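Local coordinates for ribonuclease S-3 (Pyrus pyrifolia, PDB 1IQQ), which cleaves RNA as a T2-family endoribonuclease of the pistil and takes part in gametophytic self-incompatibility, the rejection of self pollen, at residues R119-A124 against V165-C170; L153-Q156 against T161-L164. All coordinates share one frame; numbering follows the deposited sequence.

Contact 1: R119-A124 against V165-C170. With NAG (2-acetamido-2-deoxy-beta-D-glucopyranose), chain B.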
ATOM      1  N   ARG A 119       8.447  -7.427  -5.497  1.00  6.77           N
ATOM      2  CA  ARG A 119       9.577  -8.301  -5.242  1.00  7.62           C
ATOM      3  C   ARG A 119       9.189  -9.558  -4.458  1.00  5.32           C
ATOM      4  O   ARG A 119       9.624 -10.631  -4.788  1.00  7.46           O
ATOM      5  CB  ARG A 119      10.660  -7.487  -4.507  1.00  7.99           C
ATOM      6  CG  ARG A 119      11.975  -8.240  -4.299  1.00 12.86           C
ATOM      7  CD  ARG A 119      12.899  -7.331  -3.389  1.00 16.44           C
ATOM      8  NE  ARG A 119      14.273  -7.857  -3.306  1.00 18.96           N
ATOM      9  CZ  ARG A 119      14.674  -8.756  -2.411  1.00 22.03           C
ATOM     10  NH1 ARG A 119      13.826  -9.241  -1.512  1.00 24.34           N
ATOM     11  NH2 ARG A 119      15.938  -9.167  -2.413  1.00 24.00           N
ATOM     12  N   ILE A 120       8.339  -9.394  -3.426  1.00  5.64           N
ATOM     13  CA  ILE A 120       7.874 -10.538  -2.651  1.00  6.68           C
ATOM     14  C   ILE A 120       7.157 -11.526  -3.563  1.00  8.79           C
ATOM     15  O   ILE A 120       7.403 -12.724  -3.515  1.00  7.12           O
ATOM     16  CB  ILE A 120       6.929 -10.054  -1.554  1.00  7.65           C
ATOM     17  CG1 ILE A 120       7.682  -9.083  -0.617  1.00  7.68           C
ATOM     18  CG2 ILE A 120       6.307 -11.263  -0.803  1.00  6.73           C
ATOM     19  CD1 ILE A 120       6.811  -8.576   0.475  1.00  8.52           C
ATOM     20  N   LEU A 121       6.286 -11.053  -4.443  1.00  8.28           N
ATOM     21  CA  LEU A 121       5.588 -11.934  -5.373  1.00  5.88           C
ATOM     22  C   LEU A 121       6.557 -12.581  -6.348  1.00  6.78           C
ATOM     23  O   LEU A 121       6.478 -13.788  -6.571  1.00  7.54           O
ATOM     24  CB  LEU A 121       4.518 -11.132  -6.127  1.00  5.94           C
ATOM     25  CG  LEU A 121       3.301 -10.712  -5.289  1.00  6.20           C
ATOM     26  CD1 LEU A 121       2.399  -9.792  -6.104  1.00  5.65           C
ATOM     27  CD2 LEU A 121       2.487 -11.928  -4.847  1.00  9.29           C
ATOM     28  N   SER A 122       7.488 -11.805  -6.868  1.00  7.11           N
ATOM     29  CA  SER A 122       8.476 -12.362  -7.809  1.00  8.49           C
ATOM     30  C   SER A 122       9.313 -13.472  -7.164  1.00  8.60           C
ATOM     31  O   SER A 122       9.605 -14.483  -7.809  1.00  9.41           O
ATOM     32  CB  SER A 122       9.390 -11.223  -8.303  1.00  9.90           C
ATOM     33  OG  SER A 122      10.428 -11.768  -9.159  1.00 12.98           O
ATOM     34  N   LYS A 123       9.665 -13.324  -5.877  1.00  6.74           N
ATOM     35  CA  LYS A 123      10.436 -14.357  -5.227  1.00  6.64           C
ATOM     36  C   LYS A 123       9.670 -15.683  -5.155  1.00  7.96           C
ATOM     37  O   LYS A 123      10.297 -16.761  -5.149  1.00 12.77           O
ATOM     38  CB  LYS A 123      10.875 -13.938  -3.807  1.00 10.76           C
ATOM     39  CG  LYS A 123      11.981 -12.870  -3.859  1.00 16.44           C
ATOM     40  CD  LYS A 123      12.193 -12.243  -2.536  1.00 19.59           C
ATOM     41  CE  LYS A 123      12.818 -13.213  -1.589  1.00 27.56           C
ATOM     42  NZ  LYS A 123      13.306 -12.493  -0.357  1.00 29.22           N
ATOM     43  N   ALA A 124       8.316 -15.607  -5.148  1.00  7.33           N
ATOM     44  CA  ALA A 124       7.426 -16.782  -5.154  1.00  8.52           C
ATOM     45  C   ALA A 124       7.015 -17.201  -6.567  1.00 10.35           C
ATOM     46  O   ALA A 124       6.038 -17.924  -6.742  1.00 11.18           O
ATOM     47  CB  ALA A 124       6.170 -16.519  -4.300  1.00 10.38           C
ATOM     48  N   VAL A 165      -5.539  -5.563  -7.048  1.00  4.96           N
ATOM     49  CA  VAL A 165      -5.266  -4.114  -7.082  1.00  5.84           C
ATOM     50  C   VAL A 165      -4.393  -3.669  -5.891  1.00  6.43           C
ATOM     51  O   VAL A 165      -3.457  -2.879  -6.115  1.00  7.41           O
ATOM     52  CB  VAL A 165      -6.550  -3.316  -7.023  1.00  7.82           C
ATOM     53  CG1 VAL A 165      -6.240  -1.804  -7.305  1.00 11.01           C
ATOM     54  CG2 VAL A 165      -7.544  -3.837  -8.107  1.00 13.04           C
ATOM     55  N   GLU A 166      -4.653  -4.109  -4.668  1.00  6.23           N
ATOM     56  CA  GLU A 166      -3.837  -3.643  -3.532  1.00  6.72           C
ATOM     57  C   GLU A 166      -3.494  -4.782  -2.604  1.00  5.47           C
ATOM     58  O   GLU A 166      -4.281  -5.764  -2.477  1.00  6.12           O
ATOM     59  CB  GLU A 166      -4.541  -2.546  -2.639  1.00  6.32           C
ATOM     60  CG  GLU A 166      -4.917  -1.296  -3.374  1.00  6.65           C
ATOM     61  CD  GLU A 166      -5.547  -0.268  -2.462  1.00 11.69           C
ATOM     62  OE1 GLU A 166      -6.071  -0.549  -1.406  1.00 12.40           O
ATOM     63  OE2 GLU A 166      -5.541   0.923  -2.865  1.00 21.63           O
ATOM     64  N   ILE A 167      -2.318  -4.665  -1.989  1.00  5.11           N
ATOM     65  CA  ILE A 167      -1.899  -5.648  -0.958  1.00  5.43           C
ATOM     66  C   ILE A 167      -1.395  -4.835   0.213  1.00  6.28           C
ATOM     67  O   ILE A 167      -0.574  -3.919   0.040  1.00  5.86           O
ATOM     68  CB  ILE A 167      -0.828  -6.606  -1.462  1.00  4.32           C
ATOM     69  CG1 ILE A 167      -1.470  -7.626  -2.419  1.00  6.03           C
ATOM     70  CG2 ILE A 167      -0.231  -7.392  -0.261  1.00  6.71           C
ATOM     71  CD1 ILE A 167      -0.500  -8.619  -3.117  1.00  6.97           C
ATOM     72  N   THR A 168      -1.908  -5.120   1.425  1.00  5.15           N
ATOM     73  CA  THR A 168      -1.525  -4.434   2.619  1.00  4.30           C
ATOM     74  C   THR A 168      -0.817  -5.375   3.556  1.00  4.96           C
ATOM     75  O   THR A 168      -1.273  -6.517   3.798  1.00  6.51           O
ATOM     76  CB  THR A 168      -2.794  -3.939   3.351  1.00  6.71           C
ATOM     77  OG1 THR A 168      -3.453  -2.974   2.519  1.00  7.44           O
ATOM     78  CG2 THR A 168      -2.444  -3.318   4.754  1.00  4.66           C
ATOM     79  N   LEU A 169       0.331  -4.942   4.084  1.00  6.09           N
ATOM     80  CA  LEU A 169       1.091  -5.666   5.108  1.00  5.27           C
ATOM     81  C   LEU A 169       0.836  -4.913   6.411  1.00  5.55           C
ATOM     82  O   LEU A 169       1.018  -3.693   6.459  1.00  5.90           O
ATOM     83  CB  LEU A 169       2.611  -5.647   4.795  1.00  4.86           C
ATOM     84  CG  LEU A 169       2.931  -6.021   3.383  1.00  5.54           C
ATOM     85  CD1 LEU A 169       4.455  -6.049   3.265  1.00  9.25           C
ATOM     86  CD2 LEU A 169       2.409  -7.411   3.057  1.00  9.26           C
ATOM     87  N   CYS A 170       0.412  -5.592   7.474  1.00  6.61           N
ATOM     88  CA  CYS A 170       0.121  -4.938   8.744  1.00  6.06           C
ATOM     89  C   CYS A 170       1.236  -5.197   9.739  1.00  7.41           C
ATOM     90  O   CYS A 170       1.923  -6.260   9.684  1.00  7.51           O
ATOM     91  CB  CYS A 170      -1.216  -5.448   9.310  1.00  6.47           C
ATOM     92  SG  CYS A 170      -2.578  -4.940   8.225  1.00  7.45           S
TER
HETATM   93  C1  NAG B   1      10.158  -3.556  -6.779  1.00  9.08           C
HETATM   94  C2  NAG B   1      11.338  -2.735  -7.374  1.00  7.77           C
HETATM   95  C3  NAG B   1      11.344  -2.978  -8.893  1.00 11.11           C
HETATM   96  C4  NAG B   1      11.468  -4.470  -9.230  1.00 10.03           C
HETATM   97  C5  NAG B   1      10.334  -5.210  -8.500  1.00  8.77           C
HETATM   98  C6  NAG B   1      10.368  -6.696  -8.622  1.00 11.11           C
HETATM   99  C7  NAG B   1      12.151  -0.574  -6.582  1.00 11.31           C
HETATM  100  C8  NAG B   1      11.953   0.916  -6.559  1.00 14.91           C
HETATM  101  N2  NAG B   1      11.161  -1.317  -7.134  1.00 10.64           N
HETATM  102  O3  NAG B   1      12.472  -2.257  -9.427  1.00 11.58           O
HETATM  103  O4  NAG B   1      11.251  -4.644 -10.645  1.00  9.11           O
HETATM  104  O5  NAG B   1      10.418  -4.918  -7.089  1.00  9.08           O
HETATM  105  O6  NAG B   1      11.611  -7.255  -8.171  1.00 13.79           O
HETATM  106  O7  NAG B   1      13.173  -1.070  -6.089  1.00 13.03           O
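Ile120 and Leu121, consecutive residues on the inner side of helix 117-123, each set a methyl against the strand: Ile120 CD1 lies 4.4 Å from Leu169 CD1, and Leu121 CD1 lies 4.3 Å from Ile167 CD1. These are loose van der Waals touches at branch ends, with the backbones well apart, Leu121 CA being 10.7 Å from Ile167 CA. Ile120 CB already points toward the strand, and CD1, anti to CA about the CB-CG1 bond (chi2 180°), extends the side chain to Leu169.

Arg119 turns instead to the glycan. Its CB rests 3.7 Å from O5 of the N-acetylglucosamine and 3.8 Å from O6 of the same sugar, and its CG stays 4.0 Å from that O6. CD and NE continue the extended chain away from the sugar, and the guanidinium turns aside at its end; the side chain also touches Lys114. CG stands anti to the backbone N (chi1 -174°), and the aliphatic base borders the sugar of the glycan on Asn116.

Helix 135-143 completes the buried layer: its Ile142 touches Ile120, Leu121 and Leu169, bridging helix 117-123 to strand 161-171, while Leu153 of strand 152-158 backs Ile167.

Contact 2: L153-Q156 against T161-L164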
ATOM      1  N   LEU A 153      -6.041  -8.048   1.108  1.00  6.14           N
ATOM      2  CA  LEU A 153      -6.015  -7.870  -0.346  1.00  6.88           C
ATOM      3  C   LEU A 153      -7.258  -7.132  -0.845  1.00  6.76           C
ATOM      4  O   LEU A 153      -8.354  -7.293  -0.305  1.00  8.40           O
ATOM      5  CB  LEU A 153      -5.953  -9.225  -1.028  1.00  6.51           C
ATOM      6  CG  LEU A 153      -4.579  -9.824  -1.328  1.00  9.30           C
ATOM      7  CD1 LEU A 153      -3.804  -9.975  -0.033  1.00 10.25           C
ATOM      8  CD2 LEU A 153      -4.763 -11.185  -1.977  1.00 12.14           C
ATOM      9  N   LYS A 154      -7.063  -6.368  -1.919  1.00  6.37           N
ATOM     10  CA  LYS A 154      -8.161  -5.642  -2.583  1.00  6.63           C
ATOM     11  C   LYS A 154      -8.119  -6.031  -4.041  1.00  7.27           C
ATOM     12  O   LYS A 154      -7.050  -6.035  -4.670  1.00  7.15           O
ATOM     13  CB  LYS A 154      -7.944  -4.125  -2.512  1.00  8.23           C
ATOM     14  CG  LYS A 154      -9.115  -3.405  -3.175  1.00  9.03           C
ATOM     15  CD  LYS A 154      -8.934  -1.860  -3.054  1.00 11.39           C
ATOM     16  CE  LYS A 154     -10.215  -1.113  -3.324  1.00 18.04           C
ATOM     17  NZ  LYS A 154      -9.999   0.301  -2.826  1.00 23.80           N
ATOM     18  N   CYS A 155      -9.296  -6.346  -4.595  1.00  7.85           N
ATOM     19  CA  CYS A 155      -9.425  -6.696  -6.017  1.00  4.93           C
ATOM     20  C   CYS A 155     -10.519  -5.782  -6.644  1.00  5.25           C
ATOM     21  O   CYS A 155     -11.176  -5.031  -5.926  1.00  7.82           O
ATOM     22  CB  CYS A 155      -9.887  -8.136  -6.170  1.00  9.03           C
ATOM     23  SG  CYS A 155      -8.555  -9.342  -5.862  1.00  7.66           S
ATOM     24  N   GLN A 156     -10.657  -5.860  -7.973  1.00  6.92           N
ATOM     25  CA  GLN A 156     -11.756  -5.119  -8.609  1.00  8.88           C
ATOM     26  C   GLN A 156     -12.265  -5.957  -9.749  1.00  7.19           C
ATOM     27  O   GLN A 156     -11.515  -6.713 -10.387  1.00  8.39           O
ATOM     28  CB  GLN A 156     -11.283  -3.759  -9.159  1.00  8.41           C
ATOM     29  CG  GLN A 156     -10.209  -3.877 -10.186  1.00  9.96           C
ATOM     30  CD  GLN A 156      -9.573  -2.517 -10.519  1.00 12.84           C
ATOM     31  OE1 GLN A 156      -9.858  -1.559  -9.861  1.00 14.66           O
ATOM     32  NE2 GLN A 156      -8.681  -2.487 -11.508  1.00 13.00           N
ATOM     33  N   THR A 161     -13.646  -9.959 -15.822  1.00 19.43           N
ATOM     34  CA  THR A 161     -12.274 -10.141 -15.284  1.00 19.96           C
ATOM     35  C   THR A 161     -12.126  -9.515 -13.878  1.00 16.15           C
ATOM     36  O   THR A 161     -12.454  -8.341 -13.692  1.00 22.58           O
ATOM     37  CB  THR A 161     -11.217  -9.518 -16.291  1.00 27.08           C
ATOM     38  OG1 THR A 161      -9.905  -9.424 -15.703  1.00 34.38           O
ATOM     39  CG2 THR A 161     -11.626  -8.166 -16.699  1.00 30.86           C
ATOM     40  N   THR A 162     -11.684 -10.324 -12.884  1.00 13.57           N
ATOM     41  CA  THR A 162     -11.400  -9.789 -11.528  1.00  9.68           C
ATOM     42  C   THR A 162      -9.872  -9.640 -11.484  1.00 10.77           C
ATOM     43  O   THR A 162      -9.152 -10.562 -11.852  1.00 12.45           O
ATOM     44  CB  THR A 162     -11.726 -10.743 -10.427  1.00  9.13           C
ATOM     45  OG1 THR A 162     -13.152 -10.947 -10.405  1.00 16.44           O
ATOM     46  CG2 THR A 162     -11.254 -10.213  -9.094  1.00 10.87           C
ATOM     47  N   GLU A 163      -9.394  -8.435 -11.150  1.00  8.46           N
ATOM     48  CA  GLU A 163      -7.932  -8.265 -11.008  1.00  9.05           C
ATOM     49  C   GLU A 163      -7.500  -7.808  -9.624  1.00  3.83           C
ATOM     50  O   GLU A 163      -8.234  -7.135  -8.882  1.00  7.16           O
ATOM     51  CB  GLU A 163      -7.417  -7.279 -11.985  1.00 16.67           C
ATOM     52  CG  GLU A 163      -8.151  -6.103 -12.034  1.00 18.73           C
ATOM     53  CD  GLU A 163      -7.889  -5.478 -13.419  1.00 26.03           C
ATOM     54  OE1 GLU A 163      -7.801  -6.221 -14.397  1.00 32.55           O
ATOM     55  OE2 GLU A 163      -7.776  -4.277 -13.484  1.00 16.94           O
ATOM     56  N   LEU A 164      -6.290  -8.241  -9.275  1.00  6.16           N
ATOM     57  CA  LEU A 164      -5.641  -7.824  -7.989  1.00  5.25           C
ATOM     58  C   LEU A 164      -5.269  -6.317  -8.107  1.00  6.74           C
ATOM     59  O   LEU A 164      -4.707  -5.871  -9.117  1.00  7.69           O
ATOM     60  CB  LEU A 164      -4.357  -8.666  -7.840  1.00  7.35           C
ATOM     61  CG  LEU A 164      -3.499  -8.363  -6.625  1.00  5.24           C
ATOM     62  CD1 LEU A 164      -4.340  -8.756  -5.318  1.00  7.68           C
ATOM     63  CD2 LEU A 164      -2.217  -9.209  -6.697  1.00  5.78           C
TER
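Gln156 and Glu163 face each other as an antiparallel hydrogen-bonded pair of a beta hairpin. Gln156 N gives its hydrogen to Glu163 O at 2.9 Å, in the carbonyl plane, and Glu163 N returns a bond to Gln156 O at 2.8 Å. Two CA-H...O contacts accompany the ladder, the shorter a bent one from Cys155 CA to Glu163 O at 3.1 Å.

A third hydrogen bond joins the side chains of the same pair. Gln156 NE2 meets Glu163 OE2 at 2.8 Å, approaching on the anti side and 15° out of the carboxylate plane. The bond lies almost in the amide plane, while amide and carboxylate are turned 33° against each other. Both CG atoms sit between backbone N and carbonyl carbon (chi1 60° for Gln156), and Gln156 CG comes to 3.6 Å from Glu163 CG. NE2 also donates to Ala13 O, and OE2 accepts from Asn16 ND2. A leucine in place of Gln156 would probably leave Ala13 O without this donor and the Glu163 carboxylate held by one bond fewer.

The apolar contacts occupy the other face, where Cys155 and Leu164 form a non-hydrogen-bonded pair. Leu164 CD1 lies 4.1 Å from Leu153 CG and also borders Cys155 SG, while Thr162 CG2 meets Cys155 CB at 3.8 Å.

On that face Ile198 of strand 198-199 covers Cys155 and Leu164, Cys155 is disulfide-bonded to Cys193, and helix 135-143 packs Leu135 and Ile138 on Leu153.

Strand 161-171 serves both contacts, whose centres are 14 Å apart: its first residues pair with strand 152-158 in contact 2, and residues further on face helix 117-123 in contact 1. The two meet at a classic beta bulge, where Val165 and Glu166 both face Lys154. Val165 N probably hydrogen-bonds to Lys154 O at 2.9 Å, Lys154 N likewise hydrogen-bonds to Glu166 O, and Val165 CG2 packs 3.4 Å from Gln156 CG. The catalytic proton donor His33 lies near this junction, its side chain about 7 Å from that of Lys154 and about 10 Å from that of Ile167. The glycan lies beside helix 117-123 in contact 1.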